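Local coordinates for protein CT_858 (Chlamydia trachomatis, PDB 3DOR), which acts as the secreted chlamydial protease CPAF, probably a serine-type endopeptidase, and is seen here as the mature dimer, at the interface of chains A and B. Coordinates in Å, arbitrary orientation; residue numbers count along the deposited sequence, not the author numbering. Chains: chain A/B, Protein CT_858.

The interface of chains A and B. Residues chain A 503-504; chain B 19-20, 369-371, 431-432.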
ATOM      1  N   ASN A 503       5.730 -10.780   9.068  1.00 27.23           N
ATOM      2  CA  ASN A 503       5.616 -12.131   9.597  1.00 28.85           C
ATOM      3  C   ASN A 503       6.900 -12.869   9.285  1.00 28.81           C
ATOM      4  O   ASN A 503       7.684 -12.429   8.448  1.00 27.25           O
ATOM      5  CB  ASN A 503       4.438 -12.844   8.936  1.00 28.29           C
ATOM      6  CG  ASN A 503       4.702 -13.159   7.468  1.00 30.38           C
ATOM      7  OD1 ASN A 503       5.247 -14.218   7.138  1.00 30.57           O
ATOM      8  ND2 ASN A 503       4.338 -12.229   6.584  1.00 27.90           N
ATOM      9  N   ARG A 504       7.119 -13.997   9.947  1.00 29.64           N
ATOM     10  CA  ARG A 504       8.331 -14.762   9.698  1.00 31.77           C
ATOM     11  C   ARG A 504       8.121 -16.073   8.942  1.00 31.34           C
ATOM     12  O   ARG A 504       9.039 -16.884   8.820  1.00 32.27           O
ATOM     13  CB  ARG A 504       9.082 -14.981  11.017  1.00 33.27           C
ATOM     14  CG  ARG A 504       9.688 -13.673  11.484  1.00 34.96           C
ATOM     15  CD  ARG A 504      10.519 -13.757  12.736  1.00 38.49           C
ATOM     16  NE  ARG A 504      11.365 -12.568  12.793  1.00 43.89           N
ATOM     17  CZ  ARG A 504      11.947 -12.096  13.886  1.00 44.38           C
ATOM     18  NH1 ARG A 504      11.785 -12.705  15.055  1.00 44.43           N
ATOM     19  NH2 ARG A 504      12.696 -11.006  13.802  1.00 46.15           N
TER
ATOM     20  N   GLN B  19       6.860  -8.560  18.418  1.00 38.02           N
ATOM     21  CA  GLN B  19       7.945  -9.514  18.612  1.00 37.47           C
ATOM     22  C   GLN B  19       8.625  -9.880  17.304  1.00 36.21           C
ATOM     23  O   GLN B  19       9.753 -10.365  17.291  1.00 36.39           O
ATOM     24  CB  GLN B  19       7.427 -10.785  19.288  1.00 43.61           C
ATOM     25  CG  GLN B  19       6.965 -10.532  20.700  1.00 49.49           C
ATOM     26  CD  GLN B  19       6.874 -11.784  21.523  1.00 52.41           C
ATOM     27  OE1 GLN B  19       6.039 -12.649  21.267  1.00 57.43           O
ATOM     28  NE2 GLN B  19       7.738 -11.893  22.528  1.00 53.50           N
ATOM     29  N   VAL B  20       7.945  -9.622  16.196  1.00 35.25           N
ATOM     30  CA  VAL B  20       8.486  -9.963  14.895  1.00 35.62           C
ATOM     31  C   VAL B  20       9.058  -8.794  14.096  1.00 33.68           C
ATOM     32  O   VAL B  20       9.990  -8.978  13.313  1.00 32.78           O
ATOM     33  CB  VAL B  20       7.403 -10.688  14.057  1.00 35.68           C
ATOM     34  CG1 VAL B  20       7.847 -10.833  12.622  1.00 39.89           C
ATOM     35  CG2 VAL B  20       7.135 -12.057  14.662  1.00 35.89           C
ATOM     36  N   ILE B 369      15.503  -5.217  12.422  1.00 31.58           N
ATOM     37  CA  ILE B 369      14.813  -6.479  12.710  1.00 33.88           C
ATOM     38  C   ILE B 369      14.512  -7.030  11.320  1.00 31.40           C
ATOM     39  O   ILE B 369      13.981  -6.313  10.469  1.00 29.27           O
ATOM     40  CB  ILE B 369      13.464  -6.316  13.440  1.00 37.21           C
ATOM     41  CG1 ILE B 369      13.684  -5.831  14.865  1.00 43.40           C
ATOM     42  CG2 ILE B 369      12.771  -7.673  13.526  1.00 38.99           C
ATOM     43  CD1 ILE B 369      12.589  -6.311  15.844  1.00 48.90           C
ATOM     44  N   LEU B 370      14.818  -8.299  11.092  1.00 30.40           N
ATOM     45  CA  LEU B 370      14.629  -8.863   9.763  1.00 31.13           C
ATOM     46  C   LEU B 370      13.621  -9.993   9.604  1.00 31.74           C
ATOM     47  O   LEU B 370      13.458 -10.833  10.487  1.00 31.05           O
ATOM     48  CB  LEU B 370      15.987  -9.332   9.224  1.00 30.01           C
ATOM     49  CG  LEU B 370      17.144  -8.322   9.201  1.00 28.72           C
ATOM     50  CD1 LEU B 370      18.450  -9.030   8.848  1.00 27.67           C
ATOM     51  CD2 LEU B 370      16.850  -7.203   8.195  1.00 28.53           C
ATOM     52  N   THR B 371      12.949  -9.985   8.450  1.00 31.72           N
ATOM     53  CA  THR B 371      11.980 -11.009   8.048  1.00 28.72           C
ATOM     54  C   THR B 371      12.339 -11.279   6.583  1.00 29.97           C
ATOM     55  O   THR B 371      13.113 -10.531   5.982  1.00 29.53           O
ATOM     56  CB  THR B 371      10.491 -10.536   8.130  1.00 29.61           C
ATOM     57  OG1 THR B 371      10.261  -9.481   7.192  1.00 28.40           O
ATOM     58  CG2 THR B 371      10.150 -10.053   9.532  1.00 26.65           C
ATOM     59  N   ILE B 431      18.895 -11.713  13.354  1.00 30.63           N
ATOM     60  CA  ILE B 431      17.691 -11.066  12.849  1.00 31.64           C
ATOM     61  C   ILE B 431      16.784 -10.318  13.816  1.00 32.89           C
ATOM     62  O   ILE B 431      15.869  -9.628  13.374  1.00 32.00           O
ATOM     63  CB  ILE B 431      16.810 -12.085  12.102  1.00 32.05           C
ATOM     64  CG1 ILE B 431      16.116 -13.019  13.101  1.00 33.94           C
ATOM     65  CG2 ILE B 431      17.665 -12.888  11.144  1.00 29.99           C
ATOM     66  CD1 ILE B 431      15.139 -13.992  12.464  1.00 35.17           C
ATOM     67  N   GLU B 432      17.013 -10.454  15.119  1.00 34.89           N
ATOM     68  CA  GLU B 432      16.178  -9.760  16.101  1.00 35.31           C
ATOM     69  C   GLU B 432      16.579  -8.282  16.206  1.00 36.25           C
ATOM     70  O   GLU B 432      15.728  -7.401  16.285  1.00 36.00           O
ATOM     71  CB  GLU B 432      16.299 -10.439  17.469  1.00 37.04           C
ATOM     72  CG  GLU B 432      15.785 -11.877  17.509  1.00 37.52           C
ATOM     73  CD  GLU B 432      14.279 -11.971  17.354  1.00 40.36           C
ATOM     74  OE1 GLU B 432      13.711 -13.013  17.735  1.00 43.94           O
ATOM     75  OE2 GLU B 432      13.655 -11.013  16.848  1.00 42.84           O
TER
HETATM   76  O   HOH W   1       7.220  -9.632   6.865  1.00 42.57           O
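A loop arginine of one subunit, A:Arg504, reaches across to the other in this part of the two-fold CPAF dimer interface. Its side chain leaves the backbone with CG anti to the carbonyl carbon (chi1 -71°) and stays extended from CG to NE. This reach carries the guanidinium to the carboxylate of B:Glu432. Both terminal nitrogens end on one oxygen. A:Arg504 NH1 lies 3.1 Å from B:Glu432 OE2, as a hydrogen bond and salt bridge. A:Arg504 NH2 donates to B:Glu432 OE2 at 3.2 Å. The oxygen sits in the guanidinium plane, but both nitrogens approach it from the same face of the carboxylate. The two planes are turned 61° apart, so this is not a flat paired fork. A weak hydrogen bond also runs from A:Arg504 NH2 to the backbone carbonyl B:Leu370 O, 3.4 Å away.

Apolar groups sandwich the guanidinium. The methyl B:Ile431 CD1 lies over the centre of one face, and B:Val20 CA covers the other. The aliphatic stem is held too, with A:Arg504 CG 3.6 Å from B:Val20 CG1. The side chains of A:Arg504 and B:Val20 run past each other in opposite directions. This cover probably strengthens the charge pairing. Beside it, water 1 lies 2.9 Å from A:Asn503 N and also bonds A:Asn503 O. On the other side it lies 3.1 Å from B:Thr371 OG1.

A:Asn503 and A:Arg504 lie between strands 496-499 and 507-513, in the peptidase S41 family region. They meet the C-terminal end of B helix 2-20, the segment just before helix 372-385 and the loop after helix 409-427. The symmetry repeats the contact with the chains exchanged.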